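Local coordinates for pyruvate kinase (Cryptosporidium parvum, PDB 6P0Y) that catalyses the last step of glycolysis, transferring phosphate from phosphoenolpyruvate to ADP to give pyruvate and ATP, at the interface of chains A and B. Sequence-based numbering; all coordinates share one arbitrary frame. Chains: chain A/B, Pyruvate kinase.

Contact 1: the interface of chains A and B. Residues chain A 342-343, 346, 350; chain B 294, 347, 350.
B:Arg294, which lies against the first turn of helix 342-353 of chain A, donates from NH2 to carboxylate OD2 of its own chain's B:Asp347 over 3.0 Å, nearly straight at 170°. NH1 reaches OD1 of the same carboxylate at 3.0 Å on the syn lone pair, so the two groups meet end-on in a bidentate salt bridge that fixes the rotation of the guanidinium. Arginine suits the place because its flat head can bind an acid at the edge while offering a face to the neighbouring chain. A:Ala343 lies against that face, its CA 3.5 Å from NH2 and offset toward the rim; a small side chain here lets the plate approach the helix backbone. The arginine chain is extended through CG and bends at chi3 (61°), which turns the head in toward A:Ala343 and A:Thr346. A:Arg342 packs against its stem with its first side-chain carbon, CB lying 3.9 Å from CD of B:Arg294. A:Thr346 uses both branches: methyl CG2 is 3.6 Å from B:Arg294 NH1, while hydroxyl OG1 bonds back to the carbonyl O of A:Arg342 at 3.1 Å, giving a small polar residue a partner within its own helix. One turn further along, A:Asn350 and B:Asn350 come from opposite directions and stack their amides, the planes 17° apart and the CG atoms 3.5 Å from each other. Short, flat and polar, asparagine allows two identical helices to come close where they face each other across the two-fold. The patch joins two barrel domains and so helps build the tetramer in which pyruvate kinases characteristically work; the arginine belongs to the conserved Ala-Arg-Gly-Asp segment near the active site and may therefore link subunit contact to catalysis.

Contact 2: the interface of chains A and B. Residues chain A 294, 307, 347, 350; chain B 343, 346, 350.
A:Arg294 reaches across to B:Ala343 and B:Thr346, and its side chain meets the partner helix progressively from the middle to the tip. From CB the chain leaves extended, CG lying opposite the backbone N (chi1 -175°), which carries the stem away from its own backbone and toward chain B. CD is the first atom to touch, beside the hydroxyl OG1 of B:Thr346 at 3.4 Å. There the chain turns, and NE comes over the start of helix 342-353, 3.7 Å from the backbone N of B:Ala343. CZ lies above the CA of the same alanine at 3.7 Å, van der Waals packing of a flat cation on a backbone that carries little more than a methyl group. That methyl, CB, is 3.5 Å from NH2, whereas NH1 passes the methyl CG2 of B:Thr346 at 3.7 Å. At the tip both terminal nitrogens are taken by A:Asp347: NH1 bonds OD1, and NH2 bonds OD2 at 3.0 Å within the guanidinium plane, although 29° out of the carboxylate plane. Aspartate suits the place because its short, stiff side chain offers two oxygens side by side, matching the arginine's two terminal nitrogens. Its negative charge probably also eases the placing of a cation near a helix N-terminus, where the helix dipole would be unfavourable. B:Thr346 suits its place beside the arginine because its compact beta-branch sets both hydroxyl and methyl against A:Arg294, the side chain also crossing A:Asp347 at about a right angle, with the methyl near OD1. A:Phe307, on helix 306-320, borders the threonine from another side with its aliphatic root rather than its ring: CB of A:Phe307 lies 4.3 Å from B:Thr346 OG1.

Contact 1: the interface of chains A and B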
# COMPACT_ATOMS: atom_id res chain seq x y z
N ARG A 342 -23.33 -25.96 -14.86
CA ARG A 342 -22.85 -25.00 -13.83
C ARG A 342 -21.33 -24.85 -13.94
O ARG A 342 -20.82 -23.74 -13.71
CB ARG A 342 -23.27 -25.45 -12.44
CG ARG A 342 -24.77 -25.52 -12.24
CD ARG A 342 -25.15 -25.58 -10.77
NE ARG A 342 -26.50 -26.10 -10.56
CZ ARG A 342 -26.84 -27.38 -10.60
NH1 ARG A 342 -25.93 -28.32 -10.84
NH2 ARG A 342 -28.10 -27.73 -10.41
N ALA A 343 -20.63 -25.95 -14.26
CA ALA A 343 -19.16 -26.00 -14.46
C ALA A 343 -18.77 -25.02 -15.58
O ALA A 343 -17.81 -24.25 -15.38
CB ALA A 343 -18.74 -27.41 -14.77
N THR A 346 -19.02 -21.28 -14.45
CA THR A 346 -17.86 -21.02 -13.55
C THR A 346 -16.60 -20.85 -14.41
O THR A 346 -15.77 -19.98 -14.08
CB THR A 346 -17.70 -22.13 -12.50
OG1 THR A 346 -18.93 -22.28 -11.80
CG2 THR A 346 -16.60 -21.83 -11.51
N ASN A 350 -14.47 -17.31 -14.61
CA ASN A 350 -13.03 -17.31 -14.26
C ASN A 350 -12.21 -16.73 -15.42
O ASN A 350 -11.23 -16.03 -15.13
CB ASN A 350 -12.55 -18.70 -13.83
CG ASN A 350 -12.98 -19.06 -12.42
OD1 ASN A 350 -12.75 -18.28 -11.49
ND2 ASN A 350 -13.60 -20.21 -12.25
N ARG B 294 -20.99 -26.42 -5.43
CA ARG B 294 -21.68 -25.71 -6.54
C ARG B 294 -23.02 -26.40 -6.84
O ARG B 294 -24.01 -25.69 -7.05
CB ARG B 294 -20.79 -25.66 -7.78
CG ARG B 294 -21.37 -24.86 -8.94
CD ARG B 294 -20.33 -24.55 -9.99
NE ARG B 294 -19.78 -25.77 -10.57
CZ ARG B 294 -18.48 -26.02 -10.76
NH1 ARG B 294 -17.56 -25.14 -10.42
NH2 ARG B 294 -18.12 -27.18 -11.30
N ASP B 347 -11.04 -25.98 -13.48
CA ASP B 347 -12.10 -25.85 -12.45
C ASP B 347 -11.49 -26.11 -11.06
O ASP B 347 -11.79 -25.33 -10.13
CB ASP B 347 -13.26 -26.80 -12.74
CG ASP B 347 -14.51 -26.52 -11.92
OD1 ASP B 347 -14.79 -25.33 -11.67
OD2 ASP B 347 -15.19 -27.50 -11.53
N ASN B 350 -8.89 -23.30 -10.06
CA ASN B 350 -9.60 -22.06 -9.65
C ASN B 350 -10.14 -22.23 -8.23
O ASN B 350 -10.12 -21.23 -7.48
CB ASN B 350 -10.69 -21.66 -10.65
CG ASN B 350 -10.13 -21.03 -11.91
OD1 ASN B 350 -9.32 -20.11 -11.85
ND2 ASN B 350 -10.57 -21.53 -13.06

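Contact 2: the interface of chains A and B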
# COMPACT_ATOMS: atom_id res chain seq x y z
N ARG A 294 -7.46 -22.91 -24.58
CA ARG A 294 -7.02 -24.05 -23.74
C ARG A 294 -6.84 -25.29 -24.63
O ARG A 294 -5.84 -26.02 -24.43
CB ARG A 294 -8.06 -24.31 -22.64
CG ARG A 294 -7.66 -25.38 -21.64
CD ARG A 294 -8.52 -25.30 -20.39
NE ARG A 294 -9.92 -25.55 -20.69
CZ ARG A 294 -10.95 -24.85 -20.21
NH1 ARG A 294 -10.75 -23.84 -19.38
NH2 ARG A 294 -12.19 -25.17 -20.55
N PHE A 307 -3.49 -23.68 -17.54
CA PHE A 307 -4.11 -22.51 -16.87
C PHE A 307 -3.00 -21.54 -16.42
O PHE A 307 -3.24 -20.32 -16.46
CB PHE A 307 -5.01 -22.93 -15.71
CG PHE A 307 -4.30 -23.60 -14.56
CD1 PHE A 307 -3.63 -22.85 -13.60
CD2 PHE A 307 -4.31 -24.98 -14.43
CE1 PHE A 307 -2.98 -23.47 -12.55
CE2 PHE A 307 -3.66 -25.60 -13.38
CZ PHE A 307 -2.99 -24.84 -12.44
N ASP A 347 -16.47 -21.65 -15.47
CA ASP A 347 -15.32 -21.63 -16.41
C ASP A 347 -15.28 -20.27 -17.13
O ASP A 347 -14.17 -19.69 -17.22
CB ASP A 347 -15.41 -22.80 -17.41
CG ASP A 347 -14.14 -23.02 -18.22
OD1 ASP A 347 -13.04 -22.83 -17.65
OD2 ASP A 347 -14.26 -23.38 -19.40
N ASN A 350 -14.47 -17.31 -14.61
CA ASN A 350 -13.03 -17.31 -14.26
C ASN A 350 -12.21 -16.73 -15.42
O ASN A 350 -11.23 -16.03 -15.13
CB ASN A 350 -12.55 -18.70 -13.83
CG ASN A 350 -12.98 -19.06 -12.42
OD1 ASN A 350 -12.75 -18.28 -11.49
ND2 ASN A 350 -13.60 -20.21 -12.25
N ALA B 343 -11.09 -28.60 -18.97
CA ALA B 343 -12.07 -27.76 -18.25
C ALA B 343 -12.07 -28.13 -16.77
O ALA B 343 -12.01 -27.22 -15.92
CB ALA B 343 -13.44 -27.93 -18.87
N THR B 346 -8.85 -26.93 -14.89
CA THR B 346 -8.98 -25.46 -14.71
C THR B 346 -9.97 -25.18 -13.57
O THR B 346 -9.73 -24.24 -12.79
CB THR B 346 -9.40 -24.78 -16.02
OG1 THR B 346 -8.45 -25.12 -17.02
CG2 THR B 346 -9.49 -23.27 -15.91
N ASN B 350 -8.89 -23.30 -10.06
CA ASN B 350 -9.60 -22.06 -9.65
C ASN B 350 -10.14 -22.23 -8.23
O ASN B 350 -10.12 -21.23 -7.48
CB ASN B 350 -10.69 -21.66 -10.65
CG ASN B 350 -10.13 -21.03 -11.91
OD1 ASN B 350 -9.32 -20.11 -11.85
ND2 ASN B 350 -10.57 -21.53 -13.06

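Contact 1 and contact 2 are about 8 Å apart, measured between the centres of their C-alpha atoms, and share A:Asn350 and B:Asn350. They are two-fold mates with the chains exchanged: each uses helix 342-353 of one subunit as the surface on which the other subunit's arginine rests. Contact 1 adds A:Arg342, and contact 2 adds A:Phe307 from helix 306-320. Because the helix supplies both the packing surface and the aspartate that holds its own chain's arginine, the two patches are probably coupled, and a shift of one helix might be felt in both subunits of the pair.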